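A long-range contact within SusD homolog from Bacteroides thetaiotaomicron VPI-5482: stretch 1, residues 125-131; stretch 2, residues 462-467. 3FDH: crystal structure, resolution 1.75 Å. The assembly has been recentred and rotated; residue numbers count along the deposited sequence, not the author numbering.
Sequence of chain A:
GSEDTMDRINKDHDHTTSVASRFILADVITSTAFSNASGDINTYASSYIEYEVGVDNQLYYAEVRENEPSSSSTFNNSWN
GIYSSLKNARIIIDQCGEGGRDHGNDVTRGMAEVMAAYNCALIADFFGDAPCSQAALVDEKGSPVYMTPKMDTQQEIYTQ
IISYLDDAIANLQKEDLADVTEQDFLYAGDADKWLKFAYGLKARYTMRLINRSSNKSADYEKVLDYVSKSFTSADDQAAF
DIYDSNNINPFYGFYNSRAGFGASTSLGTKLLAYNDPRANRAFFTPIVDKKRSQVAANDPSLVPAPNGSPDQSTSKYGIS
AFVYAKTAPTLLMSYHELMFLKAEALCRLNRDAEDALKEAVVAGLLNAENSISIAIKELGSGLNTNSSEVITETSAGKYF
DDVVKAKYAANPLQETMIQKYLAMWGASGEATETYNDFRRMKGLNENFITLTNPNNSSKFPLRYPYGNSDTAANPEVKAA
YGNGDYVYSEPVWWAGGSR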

# COMPACT_ATOMS: atom_id res chain seq x y z
N ASP A 125 0.72 -4.55 10.97
CA ASP A 125 -0.31 -3.57 10.55
C ASP A 125 -1.67 -4.17 10.28
O ASP A 125 -2.74 -3.60 10.65
CB ASP A 125 0.15 -2.80 9.33
CG ASP A 125 1.25 -1.87 9.66
OD1 ASP A 125 1.45 -1.55 10.86
OD2 ASP A 125 1.95 -1.48 8.70
N PHE A 126 -1.64 -5.37 9.70
CA PHE A 126 -2.89 -5.98 9.26
C PHE A 126 -3.50 -6.90 10.25
O PHE A 126 -4.71 -6.94 10.36
CB PHE A 126 -2.74 -6.60 7.85
CG PHE A 126 -2.71 -5.56 6.84
CD1 PHE A 126 -1.53 -4.86 6.58
CD2 PHE A 126 -3.87 -5.14 6.25
CE1 PHE A 126 -1.54 -3.82 5.74
CE2 PHE A 126 -3.88 -4.12 5.39
CZ PHE A 126 -2.73 -3.44 5.14
N PHE A 127 -2.67 -7.59 11.01
CA PHE A 127 -3.19 -8.59 11.92
C PHE A 127 -3.10 -8.25 13.39
O PHE A 127 -3.79 -8.85 14.20
CB PHE A 127 -2.54 -9.95 11.61
CG PHE A 127 -2.79 -10.39 10.22
CD1 PHE A 127 -3.95 -11.03 9.89
CD2 PHE A 127 -1.86 -10.14 9.23
CE1 PHE A 127 -4.19 -11.42 8.61
CE2 PHE A 127 -2.09 -10.52 7.94
CZ PHE A 127 -3.26 -11.15 7.61
N GLY A 128 -2.30 -7.25 13.71
CA GLY A 128 -2.11 -6.81 15.09
C GLY A 128 -1.07 -7.65 15.76
O GLY A 128 -0.02 -7.94 15.18
N ASP A 129 -1.40 -8.05 16.98
CA ASP A 129 -0.57 -8.96 17.76
C ASP A 129 -0.52 -10.26 16.98
O ASP A 129 -1.56 -10.74 16.48
CB ASP A 129 -1.14 -9.24 19.12
CG ASP A 129 -1.05 -8.05 20.06
OD1 ASP A 129 -0.79 -6.90 19.63
OD2 ASP A 129 -1.25 -8.29 21.25
N ALA A 130 0.65 -10.88 16.95
CA ALA A 130 0.85 -12.04 16.08
C ALA A 130 2.23 -12.67 16.27
O ALA A 130 3.14 -12.03 16.80
CB ALA A 130 0.69 -11.55 14.57
N PRO A 131 2.38 -13.96 15.89
CA PRO A 131 3.70 -14.56 16.02
C PRO A 131 4.70 -13.82 15.17
O PRO A 131 4.35 -13.32 14.09
CB PRO A 131 3.50 -15.99 15.50
CG PRO A 131 2.01 -16.28 15.70
CD PRO A 131 1.32 -14.94 15.56
N LEU A 462 -11.40 -3.16 11.19
CA LEU A 462 -10.29 -2.44 11.85
C LEU A 462 -8.98 -3.16 11.65
O LEU A 462 -7.91 -2.65 12.00
CB LEU A 462 -10.55 -2.33 13.34
CG LEU A 462 -11.86 -1.64 13.72
CD1 LEU A 462 -12.07 -1.66 15.23
CD2 LEU A 462 -11.81 -0.26 13.31
N ARG A 463 -9.11 -4.35 11.10
CA ARG A 463 -7.96 -5.25 10.87
C ARG A 463 -8.39 -6.41 10.01
O ARG A 463 -9.58 -6.55 9.73
CB ARG A 463 -7.48 -5.80 12.23
CG ARG A 463 -8.49 -6.64 12.97
CD ARG A 463 -8.25 -6.54 14.48
NE ARG A 463 -7.01 -7.19 14.92
CZ ARG A 463 -6.40 -6.96 16.07
NH1 ARG A 463 -6.86 -6.06 16.92
NH2 ARG A 463 -5.30 -7.65 16.34
N TYR A 464 -7.41 -7.25 9.65
CA TYR A 464 -7.66 -8.48 8.87
C TYR A 464 -7.68 -9.66 9.83
O TYR A 464 -6.88 -9.70 10.78
CB TYR A 464 -6.59 -8.75 7.84
CG TYR A 464 -6.67 -7.78 6.66
CD1 TYR A 464 -7.38 -6.63 6.80
CD2 TYR A 464 -6.02 -8.05 5.48
CE1 TYR A 464 -7.44 -5.72 5.73
CE2 TYR A 464 -6.08 -7.18 4.46
CZ TYR A 464 -6.78 -6.04 4.57
OH TYR A 464 -6.76 -5.21 3.45
N PRO A 465 -8.54 -10.67 9.56
CA PRO A 465 -8.53 -11.82 10.43
C PRO A 465 -7.31 -12.74 10.24
O PRO A 465 -6.75 -12.88 9.14
CB PRO A 465 -9.80 -12.58 10.01
CG PRO A 465 -10.03 -12.18 8.58
CD PRO A 465 -9.63 -10.74 8.56
N TYR A 466 -6.90 -13.35 11.34
CA TYR A 466 -5.78 -14.30 11.32
C TYR A 466 -6.06 -15.47 10.37
O TYR A 466 -7.22 -15.93 10.21
CB TYR A 466 -5.48 -14.87 12.71
CG TYR A 466 -5.10 -13.83 13.77
CD1 TYR A 466 -3.88 -13.18 13.72
CD2 TYR A 466 -5.97 -13.52 14.81
CE1 TYR A 466 -3.53 -12.21 14.69
CE2 TYR A 466 -5.62 -12.57 15.80
CZ TYR A 466 -4.40 -11.94 15.73
OH TYR A 466 -4.08 -11.01 16.68
N GLY A 467 -4.98 -15.99 9.80
CA GLY A 467 -5.06 -17.09 8.85
C GLY A 467 -5.45 -18.36 9.53
O GLY A 467 -4.99 -18.66 10.62
O HOH W 1 -6.21 -9.71 13.33

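This is a contact in which an extended segment uses backbone and side-chain donors to hydrogen-bond to carbonyls at the end of a helix and the loop beyond it, while aromatic rings pack around those polar links.

Three backbone carbonyls of stretch 1, those of F126, F127 and D129, accept hydrogen bonds. As the helix ends, F126 O receives a nearly straight hydrogen bond from the backbone, Y464 N to F126 O at 2.8 Å and 171°, close to where the backbones come nearest, F126 CA to R463 CA at 5.4 Å. One residue on, the guanidinium of R463 reaches F127 O with its NH2 at 2.9 Å, the carbonyl lying at the edge of the group, near its plane, as a good donor geometry requires. Then the hydroxyl of Y466 donates to D129 O; the OH to O distance is 2.5 Å, but the position of that oxygen is less certain.

A single water ties the middle of the joint together. It donates to F127 O (2.7 Å) and to Y464 O (2.6 Å) and accepts from R463 NE (3.1 Å), so F127 O is served by both the arginine and the water.

The rings fill the space around this network. F126 turns its edge to the face of Y464, with CD2 of F126 3.5 Å from CZ of Y464 and the planes at 67°. F127 has more of its surface covered by the other stretch than any other residue here: its CE1 lies 3.7 Å from Y464 CB and 3.0 Å from P465 O, which sits at the ring's edge, while its CB meets Y466 CE1 at 3.9 Å.

G128 carries the turn out of the helix. Its positive phi favours glycine, and the arginine adds a second constraint: an ideal CB there would lie 2.1 Å from R463 NH2, a clash. The rule is economical: leave the helix through glycine, and let the arginine approach closely.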